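Local structure of aminoglycoside N(3)-acetyltransferase (6NP3) at residues Thr168-Ala173 with Glu224-Asp229; Pro220-Arg225 with Glu260-Arg265; Ser6-Gln11 with Val43-Glu48. The protein catalyses transfer of an acetyl group from acetyl-CoA to the 3-amine of 2-deoxystreptamine antibiotics such as gentamicin, and so probably confers resistance to them. All coordinates share one frame; numbering follows the deposited sequence.

Contact 1: residues Thr168-Ala173 with Glu224-Asp229; sequences TALHYA and ERIARD. With LLL ((2R,3R,4R,5R)-2-((1S,2S,3R,4S,6R)-4,6-diamino-3-((2R,3R,6S)-3-amino-6-(aminomethyl)-tetrahydro-2H-pyran-2-yloxy)-2-hydr oxycyclohexyloxy)-5-methyl-4-(methylamino)-tetrahydro-2H-pyran-3,5-diol), chain B.
L170 reaches from helix 170-176 to helix 222-233 and puts both its methyls against one methyl of I226: CG2 of I226 lies 3.9 Å from L170 CD1. The two side chains cross obliquely, and CD1 also rests on the methyl of A227, 4.1 Å from its CB. In I226 the CG2 branch stands anti to the backbone N and meets the leucine, while CG1 takes the other side, where W261 of helix 251-265 closes over the isoleucine. No hydrogen bond spans this small, buried, wholly apolar join. Behind it lies the antibiotic site: the residue after L170 is H171, whose NE2 accepts a hydrogen bond from N32 of gentamicin at 2.8 Å, the amine lying in the plane of the imidazole at its edge. N32 is the 3-amine of the deoxystreptamine ring, the nitrogen that is acetylated. H171 ND1 bonds to E174 OE2, fixing the ring's rotation from its far side, which is consistent with a place in the enzyme's catalytic triad. Toward solvent the packing is looser: exposed R228 touches P164 and partly exposed E224 touches D165. R228 NH2 bonds E224 OE2 at 2.7 Å; OE2 lies in the guanidinium plane but is met on its anti side, well out of the carboxylate plane. A weaker bond from R228 NE goes to the same oxygen.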
loop_
_atom_site.group_PDB
_atom_site.type_symbol
_atom_site.label_atom_id
_atom_site.label_comp_id
_atom_site.label_asym_id
_atom_site.label_seq_id
_atom_site.Cartn_x
_atom_site.Cartn_y
_atom_site.Cartn_z
ATOM N N THR A 168 -3.871 1.183 3.133
ATOM C CA THR A 168 -2.988 2.261 2.701
ATOM C C THR A 168 -3.731 3.318 1.913
ATOM O O THR A 168 -3.382 4.500 1.986
ATOM C CB THR A 168 -1.879 1.676 1.823
ATOM O OG1 THR A 168 -1.334 0.504 2.451
ATOM C CG2 THR A 168 -0.814 2.670 1.537
ATOM N N ALA A 169 -4.719 2.920 1.124
ATOM C CA ALA A 169 -5.385 3.908 0.305
ATOM C C ALA A 169 -6.014 5.024 1.123
ATOM O O ALA A 169 -6.193 6.130 0.592
ATOM C CB ALA A 169 -6.432 3.279 -0.588
ATOM N N LEU A 170 -6.379 4.766 2.382
ATOM C CA LEU A 170 -6.949 5.823 3.209
ATOM C C LEU A 170 -5.965 6.940 3.526
ATOM O O LEU A 170 -6.406 8.022 3.931
ATOM C CB LEU A 170 -7.577 5.248 4.475
ATOM C CG LEU A 170 -8.993 4.708 4.281
ATOM C CD1 LEU A 170 -9.429 3.900 5.473
ATOM C CD2 LEU A 170 -9.942 5.867 4.024
ATOM N N HIS A 171 -4.660 6.728 3.358
ATOM C CA HIS A 171 -3.753 7.872 3.412
ATOM C C HIS A 171 -4.062 8.916 2.346
ATOM O O HIS A 171 -3.690 10.085 2.539
ATOM C CB HIS A 171 -2.290 7.428 3.402
ATOM C CG HIS A 171 -1.910 6.596 4.586
ATOM N ND1 HIS A 171 -2.014 7.057 5.878
ATOM C CD2 HIS A 171 -1.408 5.341 4.680
ATOM C CE1 HIS A 171 -1.598 6.122 6.713
ATOM N NE2 HIS A 171 -1.223 5.070 6.011
ATOM N N TYR A 172 -4.713 8.551 1.239
ATOM C CA TYR A 172 -5.141 9.575 0.287
ATOM C C TYR A 172 -6.177 10.491 0.924
ATOM O O TYR A 172 -6.144 11.713 0.738
ATOM C CB TYR A 172 -5.686 8.900 -0.978
ATOM C CG TYR A 172 -6.135 9.887 -2.024
ATOM C CD1 TYR A 172 -7.351 10.525 -1.924
ATOM C CD2 TYR A 172 -5.334 10.217 -3.092
ATOM C CE1 TYR A 172 -7.756 11.477 -2.846
ATOM C CE2 TYR A 172 -5.749 11.140 -4.030
ATOM C CZ TYR A 172 -6.961 11.773 -3.900
ATOM O OH TYR A 172 -7.340 12.724 -4.835
ATOM N N ALA A 173 -7.127 9.909 1.652
ATOM C CA ALA A 173 -8.128 10.732 2.316
ATOM C C ALA A 173 -7.476 11.721 3.268
ATOM O O ALA A 173 -7.905 12.875 3.384
ATOM C CB ALA A 173 -9.111 9.861 3.074
ATOM N N GLU A 224 -7.186 3.380 10.756
ATOM C CA GLU A 224 -7.868 2.325 11.495
ATOM C C GLU A 224 -9.243 2.765 11.956
ATOM O O GLU A 224 -10.208 1.993 11.874
ATOM C CB GLU A 224 -7.014 1.878 12.683
ATOM C CG GLU A 224 -7.682 0.800 13.506
ATOM C CD GLU A 224 -6.798 0.190 14.572
ATOM O OE1 GLU A 224 -5.571 0.426 14.575
ATOM O OE2 GLU A 224 -7.355 -0.549 15.409
ATOM N N ARG A 225 -9.353 3.975 12.485
ATOM C CA ARG A 225 -10.643 4.422 12.979
ATOM C C ARG A 225 -11.647 4.565 11.847
ATOM O O ARG A 225 -12.820 4.206 12.005
ATOM C CB ARG A 225 -10.477 5.730 13.743
ATOM C CG ARG A 225 -9.592 5.595 14.995
ATOM C CD ARG A 225 -10.081 6.459 16.202
ATOM N NE ARG A 225 -11.509 6.252 16.398
ATOM C CZ ARG A 225 -12.420 7.214 16.441
ATOM N NH1 ARG A 225 -12.068 8.492 16.367
ATOM N NH2 ARG A 225 -13.694 6.893 16.586
ATOM N N ILE A 226 -11.213 5.109 10.706
ATOM C CA ILE A 226 -12.102 5.244 9.556
ATOM C C ILE A 226 -12.547 3.873 9.072
ATOM O O ILE A 226 -13.736 3.644 8.836
ATOM C CB ILE A 226 -11.410 6.024 8.429
ATOM C CG1 ILE A 226 -11.146 7.473 8.834
ATOM C CG2 ILE A 226 -12.233 5.942 7.161
ATOM C CD1 ILE A 226 -10.174 8.139 7.922
ATOM N N ALA A 227 -11.599 2.952 8.906
ATOM C CA ALA A 227 -11.926 1.656 8.324
ATOM C C ALA A 227 -12.847 0.855 9.236
ATOM O O ALA A 227 -13.783 0.199 8.760
ATOM C CB ALA A 227 -10.636 0.899 8.041
ATOM N N ARG A 228 -12.618 0.900 10.548
ATOM C CA ARG A 228 -13.521 0.201 11.461
ATOM C C ARG A 228 -14.940 0.739 11.344
ATOM O O ARG A 228 -15.907 -0.034 11.300
ATOM C CB ARG A 228 -13.060 0.357 12.913
ATOM C CG ARG A 228 -11.965 -0.550 13.373
ATOM C CD ARG A 228 -11.675 -0.399 14.873
ATOM N NE ARG A 228 -10.373 -0.982 15.192
ATOM C CZ ARG A 228 -10.129 -2.288 15.212
ATOM N NH1 ARG A 228 -11.098 -3.148 14.943
ATOM N NH2 ARG A 228 -8.917 -2.735 15.502
ATOM N N ASP A 229 -15.093 2.066 11.354
ATOM C CA ASP A 229 -16.409 2.671 11.183
ATOM C C ASP A 229 -17.025 2.230 9.864
ATOM O O ASP A 229 -18.155 1.727 9.829
ATOM C CB ASP A 229 -16.302 4.197 11.256
ATOM C CG ASP A 229 -16.911 4.773 12.523
ATOM O OD1 ASP A 229 -17.537 4.031 13.303
ATOM O OD2 ASP A 229 -16.775 5.990 12.747
HETATM C C11 LLL B . 1.923 1.320 10.827
HETATM O O11 LLL B . 1.425 1.690 9.515
HETATM C C21 LLL B . 1.346 -0.055 11.155
HETATM N N21 LLL B . 1.609 -0.920 10.009
HETATM C C31 LLL B . -0.131 0.022 11.279
HETATM C C41 LLL B . -0.465 0.984 12.408
HETATM C C51 LLL B . 0.173 2.331 12.086
HETATM O O51 LLL B . 1.553 2.191 11.891
HETATM C C61 LLL B . -0.032 3.299 13.231
HETATM N N61 LLL B . 0.608 4.566 12.878
HETATM C C12 LLL B . 3.382 3.760 6.407
HETATM N N12 LLL B . 3.965 4.758 5.520
HETATM C C22 LLL B . 1.885 3.994 6.602
HETATM C C32 LLL B . 1.356 2.870 7.470
HETATM N N32 LLL B . -0.087 3.046 7.659
HETATM C C42 LLL B . 2.007 2.817 8.853
HETATM C C52 LLL B . 3.525 2.728 8.691
HETATM O O52 LLL B . 4.115 2.873 9.962
HETATM C C62 LLL B . 4.078 3.801 7.774
HETATM O O62 LLL B . 5.453 3.538 7.565
HETATM C C13 LLL B . 6.373 4.605 7.805
HETATM C C23 LLL B . 7.543 4.388 6.848
HETATM O O23 LLL B . 7.026 4.311 5.535
HETATM C C33 LLL B . 8.247 3.052 7.147
HETATM N N33 LLL B . 9.444 2.912 6.288
HETATM C C43 LLL B . 8.643 3.029 8.638
HETATM O O43 LLL B . 9.676 3.980 8.800
HETATM C C53 LLL B . 7.438 3.375 9.519
HETATM O O53 LLL B . 6.847 4.604 9.166
HETATM C C83 LLL B . 9.135 1.632 9.035
HETATM C C93 LLL B . 9.418 1.629 5.553
#

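Contact 2: residues Pro220-Arg225 with Glu260-Arg265; sequences PDAVER and EWLEAR
The carbonyl oxygen of W261, whose indole meets R225 across the contact, is gripped twice by R265: NH2 reaches W261 O at 3.1 Å, and R265 N adds a weak backbone bond. The first bond folds the arginine back over the tryptophan, so that its guanidinium lies on one face of the indole, with W261 NE1 3.3 Å above the guanidinium plane and over its centre. R225 comes from helix 222-233 to the indole's rim. Its chain bends at chi2 and chi3, bringing NH1 to 3.5 Å from W261 CH2; here the six-membered ring turns its edge to the face of the guanidinium, the two planes 67° apart. W261 holds its indole out toward the other helix because CG is anti to the backbone N (chi1 -172°), and NE1 gives a hydrogen bond to D229 OD2 in the conformer described. R225 NH1 and R265 NE stay 5.0 Å apart. Deeper in, A222 CB touches L262 CD2 at 4.2 Å, a thin apolar contact. Helix 222-233 starts beside it: D221, at the N-cap, accepts from E224 N through OD1 in the conformer described, the donor lying above the carboxylate plane. Y214 packs on both A222 and W261, I226 on both W261 and L262, and V223 faces L170, H171 and E174; helices 170-176, 222-233 and 251-265 thus pack against one another, the last following strand 244-250.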
loop_
_atom_site.group_PDB
_atom_site.type_symbol
_atom_site.label_atom_id
_atom_site.label_comp_id
_atom_site.label_asym_id
_atom_site.label_seq_id
_atom_site.Cartn_x
_atom_site.Cartn_y
_atom_site.Cartn_z
ATOM N N PRO A 220 -4.793 3.744 17.972
ATOM C CA PRO A 220 -5.247 3.634 16.575
ATOM C C PRO A 220 -5.062 4.941 15.823
ATOM O O PRO A 220 -5.351 6.013 16.361
ATOM C CB PRO A 220 -6.739 3.327 16.709
ATOM C CG PRO A 220 -7.132 3.979 18.005
ATOM C CD PRO A 220 -5.920 3.837 18.914
ATOM N N ASP A 221 -4.566 4.853 14.597
ATOM C CA ASP A 221 -4.475 6.008 13.722
ATOM C C ASP A 221 -5.825 6.260 13.047
ATOM O O ASP A 221 -6.822 5.576 13.301
ATOM C CB ASP A 221 -3.316 5.836 12.739
ATOM C CG ASP A 221 -3.617 4.859 11.614
ATOM O OD1 ASP A 221 -4.322 3.839 11.826
ATOM O OD2 ASP A 221 -3.083 5.128 10.510
ATOM N N ALA A 222 -5.872 7.299 12.214
ATOM C CA ALA A 222 -7.118 7.645 11.557
ATOM C C ALA A 222 -7.512 6.581 10.542
ATOM O O ALA A 222 -8.701 6.324 10.364
ATOM C CB ALA A 222 -7.028 9.006 10.880
ATOM N N VAL A 223 -6.546 5.988 9.832
ATOM C CA VAL A 223 -6.879 4.911 8.894
ATOM C C VAL A 223 -7.685 3.832 9.604
ATOM O O VAL A 223 -8.737 3.384 9.126
ATOM C CB VAL A 223 -5.595 4.327 8.283
ATOM C CG1 VAL A 223 -5.894 3.051 7.491
ATOM C CG2 VAL A 223 -4.939 5.344 7.424
ATOM N N GLU A 224 -7.186 3.380 10.756
ATOM C CA GLU A 224 -7.868 2.325 11.495
ATOM C C GLU A 224 -9.243 2.765 11.956
ATOM O O GLU A 224 -10.208 1.993 11.874
ATOM C CB GLU A 224 -7.014 1.878 12.683
ATOM C CG GLU A 224 -7.682 0.800 13.506
ATOM C CD GLU A 224 -6.798 0.190 14.572
ATOM O OE1 GLU A 224 -5.571 0.426 14.575
ATOM O OE2 GLU A 224 -7.355 -0.549 15.409
ATOM N N ARG A 225 -9.353 3.975 12.485
ATOM C CA ARG A 225 -10.643 4.422 12.979
ATOM C C ARG A 225 -11.647 4.565 11.847
ATOM O O ARG A 225 -12.820 4.206 12.005
ATOM C CB ARG A 225 -10.477 5.730 13.743
ATOM C CG ARG A 225 -9.592 5.595 14.995
ATOM C CD ARG A 225 -10.081 6.459 16.202
ATOM N NE ARG A 225 -11.509 6.252 16.398
ATOM C CZ ARG A 225 -12.420 7.214 16.441
ATOM N NH1 ARG A 225 -12.068 8.492 16.367
ATOM N NH2 ARG A 225 -13.694 6.893 16.586
ATOM N N GLU A 260 -14.999 12.400 4.152
ATOM C CA GLU A 260 -16.159 12.901 4.882
ATOM C C GLU A 260 -15.990 12.707 6.386
ATOM O O GLU A 260 -16.364 13.584 7.179
ATOM C CB GLU A 260 -17.429 12.212 4.379
ATOM C CG GLU A 260 -17.758 12.518 2.949
ATOM C CD GLU A 260 -18.931 11.719 2.405
ATOM O OE1 GLU A 260 -19.690 11.125 3.196
ATOM O OE2 GLU A 260 -19.095 11.688 1.168
ATOM N N TRP A 261 -15.444 11.570 6.801
ATOM C CA TRP A 261 -15.307 11.240 8.214
ATOM C C TRP A 261 -14.386 12.237 8.898
ATOM O O TRP A 261 -14.710 12.778 9.966
ATOM C CB TRP A 261 -14.753 9.818 8.323
ATOM C CG TRP A 261 -14.699 9.177 9.656
ATOM C CD1 TRP A 261 -15.593 8.269 10.147
ATOM C CD2 TRP A 261 -13.677 9.313 10.650
ATOM N NE1 TRP A 261 -15.205 7.845 11.391
ATOM C CE2 TRP A 261 -14.036 8.477 11.727
ATOM C CE3 TRP A 261 -12.503 10.075 10.747
ATOM C CZ2 TRP A 261 -13.257 8.363 12.870
ATOM C CZ3 TRP A 261 -11.733 9.961 11.884
ATOM C CH2 TRP A 261 -12.119 9.117 12.933
ATOM N N LEU A 262 -13.226 12.497 8.291
ATOM C CA LEU A 262 -12.284 13.466 8.827
ATOM C C LEU A 262 -12.876 14.868 8.838
ATOM O O LEU A 262 -12.747 15.596 9.831
ATOM C CB LEU A 262 -10.991 13.450 8.015
ATOM C CG LEU A 262 -10.144 12.198 8.216
ATOM C CD1 LEU A 262 -9.120 12.084 7.101
ATOM C CD2 LEU A 262 -9.477 12.161 9.590
ATOM N N GLU A 263 -13.519 15.283 7.747
ATOM C CA GLU A 263 -14.020 16.659 7.659
ATOM C C GLU A 263 -15.214 16.910 8.575
ATOM O O GLU A 263 -15.416 18.044 9.031
ATOM C CB GLU A 263 -14.363 17.002 6.209
ATOM C CG GLU A 263 -13.079 17.121 5.386
ATOM C CD GLU A 263 -13.221 17.347 3.888
ATOM O OE1 GLU A 263 -14.344 17.419 3.361
ATOM O OE2 GLU A 263 -12.164 17.425 3.209
ATOM N N ALA A 264 -15.962 15.854 8.909
ATOM C CA ALA A 264 -17.049 15.987 9.869
ATOM C C ALA A 264 -16.525 16.156 11.288
ATOM O O ALA A 264 -17.211 16.743 12.137
ATOM C CB ALA A 264 -17.981 14.771 9.801
ATOM N N ARG A 265 -15.319 15.671 11.572
ATOM C CA ARG A 265 -14.813 15.642 12.939
ATOM C C ARG A 265 -13.829 16.749 13.259
ATOM O O ARG A 265 -13.597 17.020 14.444
ATOM C CB ARG A 265 -14.128 14.307 13.243
ATOM C CG ARG A 265 -15.102 13.208 13.422
ATOM C CD ARG A 265 -14.497 11.835 13.362
ATOM N NE ARG A 265 -15.539 10.846 13.637
ATOM C CZ ARG A 265 -16.559 10.574 12.826
ATOM N NH1 ARG A 265 -17.458 9.668 13.179
ATOM N NH2 ARG A 265 -16.691 11.196 11.663
#

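Contact 3: residues Ser6-Gln11 with Val43-Glu48; sequences SELVRQ and VDALIE
A45 sits in the crook between two neighbours on helix 5-15: its CB lies 3.6 Å from L8 CB and 3.8 Å from V9 CG2. With only a methyl between them the backbones come close, V9 CA to A45 CA being 5.2 Å, and the valine's CG2 even rests on the carbonyl of A45, 3.7 Å from its O. CG2 is the branch anti to the carbonyl carbon of V9, which turns it onto helix 39-50. E48, one turn beyond A45, lays its side chain across the same methyl at about a right angle; CG is anti to the backbone N (chi1 -178°) and the chain runs extended, so that CB, CG, CD and OE1 all border V9 CG2, with OE1 at 3.9 Å. No hydrogen bond crosses, and E48, the exposed residue of the four that touch, forms the solvent side of the join. The short helical segments approach to 8.6 Å between axes with a crossing angle of -45°. Helix 39-50 lies in the beta-alpha-beta crossover between the adjacent parallel strands 22-27 and 55-59, and helix 5-15, just before the first of these strands, packs alongside it. Farther out, L8 is backed by W3 and L35, while K5 touches D44 and A45 and makes a long, weak ion pair with E48. L46 turns inward to L12 and to I56 of strand 55-59. Q11 extends the hold of helix 5-15 to another region, its OE1 accepting from G242 N, between strands 237-241 and 244-250.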
loop_
_atom_site.group_PDB
_atom_site.type_symbol
_atom_site.label_atom_id
_atom_site.label_comp_id
_atom_site.label_asym_id
_atom_site.label_seq_id
_atom_site.Cartn_x
_atom_site.Cartn_y
_atom_site.Cartn_z
ATOM N N SER A 6 -5.660 -23.474 -7.229
ATOM C CA SER A 6 -7.035 -23.581 -7.704
ATOM C C SER A 6 -8.039 -23.252 -6.607
ATOM O O SER A 6 -9.040 -22.570 -6.855
ATOM C CB SER A 6 -7.297 -24.989 -8.246
ATOM O OG SER A 6 -8.678 -25.214 -8.490
ATOM N N GLU A 7 -7.826 -23.769 -5.397
ATOM C CA GLU A 7 -8.764 -23.486 -4.315
ATOM C C GLU A 7 -8.802 -21.993 -4.009
ATOM O O GLU A 7 -9.879 -21.409 -3.823
ATOM C CB GLU A 7 -8.348 -24.250 -3.061
ATOM C CG GLU A 7 -8.607 -25.756 -3.099
ATOM C CD GLU A 7 -8.032 -26.477 -1.893
ATOM O OE1 GLU A 7 -6.832 -26.315 -1.604
ATOM O OE2 GLU A 7 -8.789 -27.210 -1.228
ATOM N N LEU A 8 -7.629 -21.362 -3.960
ATOM C CA LEU A 8 -7.587 -19.927 -3.705
ATOM C C LEU A 8 -8.305 -19.148 -4.793
ATOM O O LEU A 8 -9.023 -18.181 -4.494
ATOM C CB LEU A 8 -6.148 -19.462 -3.579
ATOM C CG LEU A 8 -5.361 -20.091 -2.437
ATOM C CD1 LEU A 8 -3.923 -19.616 -2.471
ATOM C CD2 LEU A 8 -5.957 -19.781 -1.076
ATOM N N VAL A 9 -8.108 -19.520 -6.056
ATOM C CA VAL A 9 -8.770 -18.809 -7.139
ATOM C C VAL A 9 -10.284 -18.888 -6.990
ATOM O O VAL A 9 -10.999 -17.905 -7.212
ATOM C CB VAL A 9 -8.284 -19.331 -8.506
ATOM C CG1 VAL A 9 -9.108 -18.701 -9.580
ATOM C CG2 VAL A 9 -6.824 -19.012 -8.688
ATOM N N ARG A 10 -10.806 -20.079 -6.674
ATOM C CA ARG A 10 -12.248 -20.206 -6.530
ATOM C C ARG A 10 -12.739 -19.387 -5.347
ATOM O O ARG A 10 -13.819 -18.796 -5.405
ATOM C CB ARG A 10 -12.664 -21.674 -6.399
ATOM C CG ARG A 10 -12.182 -22.565 -7.539
ATOM C CD ARG A 10 -12.509 -22.001 -8.915
ATOM N NE ARG A 10 -13.940 -21.995 -9.218
ATOM C CZ ARG A 10 -14.483 -21.342 -10.238
ATOM N NH1 ARG A 10 -13.722 -20.628 -11.054
ATOM N NH2 ARG A 10 -15.792 -21.392 -10.434
ATOM N N GLN A 11 -11.978 -19.368 -4.248
ATOM C CA GLN A 11 -12.344 -18.520 -3.114
ATOM C C GLN A 11 -12.341 -17.034 -3.480
ATOM O O GLN A 11 -13.218 -16.281 -3.035
ATOM C CB GLN A 11 -11.380 -18.756 -1.957
ATOM C CG GLN A 11 -11.565 -20.059 -1.224
ATOM C CD GLN A 11 -10.488 -20.291 -0.208
ATOM O OE1 GLN A 11 -9.339 -19.972 -0.440
ATOM N NE2 GLN A 11 -10.857 -20.835 0.942
ATOM N N VAL A 43 0.240 -15.397 -4.667
ATOM C CA VAL A 43 0.526 -14.453 -5.747
ATOM C C VAL A 43 -0.018 -14.988 -7.073
ATOM O O VAL A 43 -0.684 -14.272 -7.835
ATOM C CB VAL A 43 2.040 -14.175 -5.823
ATOM C CG1 VAL A 43 2.373 -13.322 -7.018
ATOM C CG2 VAL A 43 2.526 -13.515 -4.573
ATOM N N ASP A 44 0.280 -16.258 -7.384
ATOM C CA ASP A 44 -0.216 -16.859 -8.621
ATOM C C ASP A 44 -1.733 -16.856 -8.663
ATOM O O ASP A 44 -2.339 -16.633 -9.717
ATOM C CB ASP A 44 0.299 -18.296 -8.781
ATOM C CG ASP A 44 1.799 -18.373 -8.967
ATOM O OD1 ASP A 44 2.429 -17.386 -9.396
ATOM O OD2 ASP A 44 2.356 -19.466 -8.724
ATOM N N ALA A 45 -2.369 -17.147 -7.536
ATOM C CA ALA A 45 -3.825 -17.161 -7.505
ATOM C C ALA A 45 -4.402 -15.768 -7.753
ATOM O O ALA A 45 -5.398 -15.628 -8.470
ATOM C CB ALA A 45 -4.298 -17.677 -6.151
ATOM N N LEU A 46 -3.803 -14.731 -7.162
ATOM C CA LEU A 46 -4.272 -13.368 -7.392
ATOM C C LEU A 46 -4.163 -12.981 -8.860
ATOM O O LEU A 46 -5.082 -12.375 -9.429
ATOM C CB LEU A 46 -3.468 -12.395 -6.529
ATOM C CG LEU A 46 -3.605 -12.497 -5.011
ATOM C CD1 LEU A 46 -2.530 -11.702 -4.314
ATOM C CD2 LEU A 46 -4.996 -12.011 -4.626
ATOM N N ILE A 47 -3.030 -13.304 -9.479
ATOM C CA ILE A 47 -2.815 -12.996 -10.881
ATOM C C ILE A 47 -3.818 -13.734 -11.748
ATOM O O ILE A 47 -4.374 -13.164 -12.692
ATOM C CB ILE A 47 -1.358 -13.326 -11.248
ATOM C CG1 ILE A 47 -0.414 -12.370 -10.518
ATOM C CG2 ILE A 47 -1.136 -13.283 -12.746
ATOM C CD1 ILE A 47 1.040 -12.738 -10.630
ATOM N N GLU A 48 -4.084 -14.996 -11.433
ATOM C CA GLU A 48 -5.056 -15.746 -12.212
ATOM C C GLU A 48 -6.464 -15.189 -12.023
ATOM O O GLU A 48 -7.250 -15.109 -12.972
ATOM C CB GLU A 48 -5.001 -17.208 -11.785
ATOM C CG GLU A 48 -5.939 -18.075 -12.575
ATOM C CD GLU A 48 -5.635 -19.548 -12.445
ATOM O OE1 GLU A 48 -6.591 -20.327 -12.309
ATOM O OE2 GLU A 48 -4.447 -19.911 -12.479
#

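From the N terminus, contact 3 closes first, bringing helix 5-15 back against helix 39-50 across a loop that holds strand 22-27. It is complete long before contact 1 opens at helix 170-176. Contact 1 spans the two-stranded sheet 184-193/196-205 and ends on helix 222-233, where contact 2 has already begun; the two loops overlap there without nesting, sharing E224 and R225. Contact 2 then runs through strands 237-241 and 244-250 to the C-terminal helix. Contacts 1 and 2 touch through helix 222-233 and join three helices beside the antibiotic site, whereas contact 3 is separate, its centre about 27 Å from that of contact 1.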